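Local coordinates for protein endoglucanase (Ruminococcus champanellensis, PDB 6WQV) that is a broad-specificity GH5_4 endoglucanase that probably cleaves internal beta-1,4 linkages in cellulose and related plant polysaccharides, at residues A[138-141]-A[142-146]; A[35-38]-A[39-43]. All coordinates share one frame; numbering follows the deposited sequence.

Interaction 1 (A[138-141]-A[142-146])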
loop_
_atom_site.group_PDB
_atom_site.type_symbol
_atom_site.label_atom_id
_atom_site.label_comp_id
_atom_site.label_asym_id
_atom_site.label_seq_id
_atom_site.Cartn_x
_atom_site.Cartn_y
_atom_site.Cartn_z
ATOM N N ARG A 138 19.907 5.119 3.791
ATOM C CA ARG A 138 19.164 4.091 4.514
ATOM C C ARG A 138 18.192 3.373 3.593
ATOM O O ARG A 138 18.063 2.142 3.652
ATOM C CB ARG A 138 18.436 4.726 5.697
ATOM C CG ARG A 138 17.614 3.751 6.516
ATOM C CD ARG A 138 17.305 4.280 7.899
ATOM N NE ARG A 138 16.427 3.363 8.627
ATOM C CZ ARG A 138 16.254 3.374 9.942
ATOM N NH1 ARG A 138 16.896 4.255 10.693
ATOM N NH2 ARG A 138 15.433 2.497 10.514
ATOM N N LEU A 139 17.514 4.114 2.718
ATOM C CA LEU A 139 16.635 3.488 1.737
ATOM C C LEU A 139 17.388 2.473 0.898
ATOM O O LEU A 139 16.900 1.368 0.643
ATOM C CB LEU A 139 16.059 4.561 0.819
ATOM C CG LEU A 139 14.769 5.243 1.246
ATOM C CD1 LEU A 139 14.505 6.412 0.320
ATOM C CD2 LEU A 139 13.625 4.249 1.222
ATOM N N ASP A 140 18.569 2.851 0.414
ATOM C CA ASP A 140 19.347 1.925 -0.391
ATOM C C ASP A 140 19.762 0.708 0.427
ATOM O O ASP A 140 19.674 -0.429 -0.052
ATOM C CB ASP A 140 20.552 2.647 -0.976
ATOM C CG ASP A 140 21.506 1.710 -1.638
ATOM O OD1 ASP A 140 21.148 1.138 -2.692
ATOM O OD2 ASP A 140 22.603 1.513 -1.088
ATOM N N ALA A 141 20.176 0.921 1.678
ATOM C CA ALA A 141 20.619 -0.196 2.502
ATOM C C ALA A 141 19.495 -1.196 2.750
ATOM O O ALA A 141 19.710 -2.412 2.665
ATOM C CB ALA A 141 21.187 0.306 3.832
ATOM N N ILE A 142 18.293 -0.703 3.058
ATOM C CA ILE A 142 17.215 -1.633 3.371
ATOM C C ILE A 142 16.630 -2.249 2.101
ATOM O O ILE A 142 16.328 -3.444 2.070
ATOM C CB ILE A 142 16.139 -1.028 4.297
ATOM C CG1 ILE A 142 15.361 0.111 3.645
ATOM C CG2 ILE A 142 16.761 -0.566 5.613
ATOM C CD1 ILE A 142 14.115 0.480 4.460
ATOM N N TRP A 143 16.459 -1.460 1.034
ATOM C CA TRP A 143 15.919 -2.015 -0.212
ATOM C C TRP A 143 16.864 -3.029 -0.858
ATOM O O TRP A 143 16.395 -3.996 -1.468
ATOM C CB TRP A 143 15.427 -0.924 -1.176
ATOM C CG TRP A 143 13.952 -0.629 -0.932
ATOM C CD1 TRP A 143 13.411 0.516 -0.433
ATOM C CD2 TRP A 143 12.860 -1.542 -1.121
ATOM N NE1 TRP A 143 12.041 0.383 -0.320
ATOM C CE2 TRP A 143 11.685 -0.874 -0.735
ATOM C CE3 TRP A 143 12.768 -2.856 -1.590
ATOM C CZ2 TRP A 143 10.430 -1.474 -0.809
ATOM C CZ3 TRP A 143 11.521 -3.450 -1.663
ATOM C CH2 TRP A 143 10.371 -2.761 -1.278
ATOM N N THR A 144 18.183 -2.869 -0.722
ATOM C CA THR A 144 19.072 -3.923 -1.207
ATOM C C THR A 144 18.779 -5.236 -0.492
ATOM O O THR A 144 18.684 -6.294 -1.130
ATOM C CB THR A 144 20.542 -3.519 -1.057
ATOM O OG1 THR A 144 20.806 -2.396 -1.905
ATOM C CG2 THR A 144 21.473 -4.662 -1.463
ATOM N N GLN A 145 18.571 -5.181 0.828
ATOM C CA GLN A 145 18.295 -6.394 1.599
ATOM C C GLN A 145 16.953 -7.013 1.218
ATOM O O GLN A 145 16.841 -8.236 1.077
ATOM C CB GLN A 145 18.323 -6.085 3.097
ATOM C CG GLN A 145 19.685 -5.781 3.656
ATOM C CD GLN A 145 19.620 -5.315 5.090
ATOM O OE1 GLN A 145 19.435 -6.118 6.009
ATOM N NE2 GLN A 145 19.762 -4.010 5.296
ATOM N N ILE A 146 15.908 -6.191 1.093
ATOM C CA ILE A 146 14.595 -6.726 0.743
ATOM C C ILE A 146 14.622 -7.294 -0.667
ATOM O O ILE A 146 14.149 -8.410 -0.917
ATOM C CB ILE A 146 13.499 -5.652 0.893
ATOM C CG1 ILE A 146 13.442 -5.154 2.340
ATOM C CG2 ILE A 146 12.150 -6.204 0.417
ATOM C CD1 ILE A 146 12.664 -3.847 2.524
HETATM O O HOH W 1 23.191 -1.176 -1.200
#
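T144 and D140 illustrate how a helix satisfies its own threonine. D140 O takes two bonds, from T144 N and T144 OG1, both at 2.9 Å, the donors arriving from opposite faces of the carbonyl plane. With OG1 beside its backbone N (chi1 -65°), the hydroxyl lies over the preceding turn. A water links T144 OG1 to D140 OD2, while D140 OD1 hydrogen-bonds to T195 OG1 on helix 179-197. One residue further along, Q145, with CG beside its backbone N and an extended chain beyond, brings NE2 to A141 O at 3.1 Å, from above the carbonyl plane but within its own amide plane. NE2 also reaches Y90 O, and OE1 accepts from I92 N. A leucine at Q145 would probably leave A141 O and Y90 O without the amide donor and I92 N without its acceptor, weakening the tie to that loop. Backbone bonds I142 N to R138 O and W143 N to L139 O continue the helix. L139 CD2 meets W143 CD1 at 4.1 Å, the side chains running alongside. W143 NE1 bonds G161 O beyond strand 157-160 and its ring meets F159 and F192, placing helix 129-149 between barrel wall and neighbouring helix.

Interaction 2 (A[35-38]-A[39-43])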
loop_
_atom_site.group_PDB
_atom_site.type_symbol
_atom_site.label_atom_id
_atom_site.label_comp_id
_atom_site.label_asym_id
_atom_site.label_seq_id
_atom_site.Cartn_x
_atom_site.Cartn_y
_atom_site.Cartn_z
ATOM N N ALA A 35 2.527 -2.849 12.055
ATOM C CA ALA A 35 2.407 -2.321 13.404
ATOM C C ALA A 35 3.773 -1.928 13.948
ATOM O O ALA A 35 4.758 -2.658 13.793
ATOM C CB ALA A 35 1.755 -3.362 14.314
ATOM N N THR A 36 3.834 -0.760 14.582
ATOM C CA THR A 36 5.050 -0.270 15.213
ATOM C C THR A 36 4.888 -0.232 16.728
ATOM O O THR A 36 3.775 -0.125 17.252
ATOM C CB THR A 36 5.424 1.132 14.711
ATOM O OG1 THR A 36 4.349 2.048 14.963
ATOM C CG2 THR A 36 5.737 1.120 13.222
ATOM N N THR A 37 6.026 -0.323 17.428
ATOM C CA THR A 37 6.099 -0.266 18.886
ATOM C C THR A 37 7.188 0.707 19.319
ATOM O O THR A 37 7.625 0.678 20.475
ATOM C CB THR A 37 6.391 -1.647 19.468
ATOM O OG1 THR A 37 7.681 -2.090 19.023
ATOM C CG2 THR A 37 5.350 -2.647 18.997
ATOM N N THR A 38 7.617 1.572 18.398
ATOM C CA THR A 38 8.849 2.332 18.567
ATOM C C THR A 38 8.868 3.147 19.851
ATOM O O THR A 38 9.931 3.318 20.459
ATOM C CB THR A 38 9.004 3.259 17.360
ATOM O OG1 THR A 38 8.632 2.559 16.162
ATOM C CG2 THR A 38 10.429 3.755 17.254
ATOM N N SER A 39 7.721 3.658 20.277
ATOM C CA SER A 39 7.685 4.603 21.384
ATOM C C SER A 39 7.662 3.942 22.755
ATOM O O SER A 39 7.666 4.663 23.759
ATOM C CB SER A 39 6.454 5.500 21.246
ATOM O OG SER A 39 5.270 4.732 21.399
ATOM N N TRP A 40 7.638 2.609 22.838
ATOM C CA TRP A 40 7.589 1.958 24.140
ATOM C C TRP A 40 8.331 0.624 24.184
ATOM O O TRP A 40 8.653 0.132 25.272
ATOM C CB TRP A 40 6.132 1.753 24.580
ATOM C CG TRP A 40 5.378 0.839 23.675
ATOM C CD1 TRP A 40 4.794 1.162 22.487
ATOM C CD2 TRP A 40 5.134 -0.556 23.873
ATOM N NE1 TRP A 40 4.204 0.057 21.932
ATOM C CE2 TRP A 40 4.395 -1.012 22.767
ATOM C CE3 TRP A 40 5.467 -1.462 24.885
ATOM C CZ2 TRP A 40 3.984 -2.333 22.639
ATOM C CZ3 TRP A 40 5.058 -2.774 24.756
ATOM C CH2 TRP A 40 4.323 -3.197 23.641
ATOM N N LEU A 41 8.611 0.033 23.024
ATOM C CA LEU A 41 9.325 -1.242 22.947
ATOM C C LEU A 41 10.298 -1.198 21.776
ATOM O O LEU A 41 9.911 -1.449 20.623
ATOM C CB LEU A 41 8.353 -2.410 22.808
ATOM C CG LEU A 41 8.942 -3.822 22.780
ATOM C CD1 LEU A 41 9.597 -4.187 24.097
ATOM C CD2 LEU A 41 7.837 -4.810 22.414
ATOM N N PRO A 42 11.570 -0.891 22.030
ATOM C CA PRO A 42 12.493 -0.662 20.909
ATOM C C PRO A 42 12.869 -1.910 20.128
ATOM O O PRO A 42 13.152 -1.796 18.928
ATOM C CB PRO A 42 13.717 -0.016 21.579
ATOM C CG PRO A 42 13.625 -0.421 23.012
ATOM C CD PRO A 42 12.159 -0.498 23.325
ATOM N N ASN A 43 12.877 -3.088 20.755
ATOM C CA ASN A 43 13.363 -4.313 20.119
ATOM C C ASN A 43 12.306 -5.410 20.190
ATOM O O ASN A 43 12.500 -6.439 20.844
ATOM C CB ASN A 43 14.661 -4.777 20.780
ATOM C CG ASN A 43 15.717 -3.690 20.824
ATOM O OD1 ASN A 43 16.228 -3.350 21.892
ATOM N ND2 ASN A 43 16.050 -3.139 19.664
HETATM O O HOH W 2 2.401 -0.238 19.696
#
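T37 and L41 are joined by two hydrogen bonds running in opposite senses. L41 N donates to T37 O at 2.8 Å, nearly in line with the carbonyl, and T37 OG1 returns a bond to L41 O at 2.8 Å, lying in that carbonyl's plane. The hydroxyl gets there because OG1 sits between the backbone N and the carbonyl carbon (chi1 63°). T37 O also accepts from W40 N as a second donor, at 3.1 Å and from above the carbonyl plane. D82 takes T37 N and T38 OG1 with its two carboxylate oxygens. A water bridges T36 O and W40 NE1, in plane at the indole edge. The W40 ring folds back over T37, whose carbonyl oxygen lies over one face, 3.5 Å from CD1, while T37 CG2 meets W40 CZ2 at 3.9 Å. L41 CB rests on a face of the same ring, near its rim. Residues 37-40 form a type I beta turn, extended by one residue through the bond from L41 N. It lies in the loop after the first barrel strand, on the substrate-cleft side of TIM-barrel glycosidases, with the W40 side chain about 8 Å from a bound glucose unit.

How the interactions relate
Local contacts of two kinds, a loop turn and a helical turn, are found in one eight-stranded beta/alpha barrel. Interaction 2 comes first along the chain, in the loop between strand 26-29 and helix 46-50; interaction 1 follows within helix 129-149, which connects the third strand, 113-117, to the fourth, 157-160. Their centres are 21 Å apart and their nearest atoms about 8 Å, without touching. Both fall within the same glycosyl hydrolase family 5 region. Residues 35-43 shape the periphery on the sugar-binding side, whereas residues 138-146 belong to the helical jacket, the W143 side chain about 14 Å from a bound glucose. The pair illustrates the usual barrel division between packed scaffold and loops around the substrate.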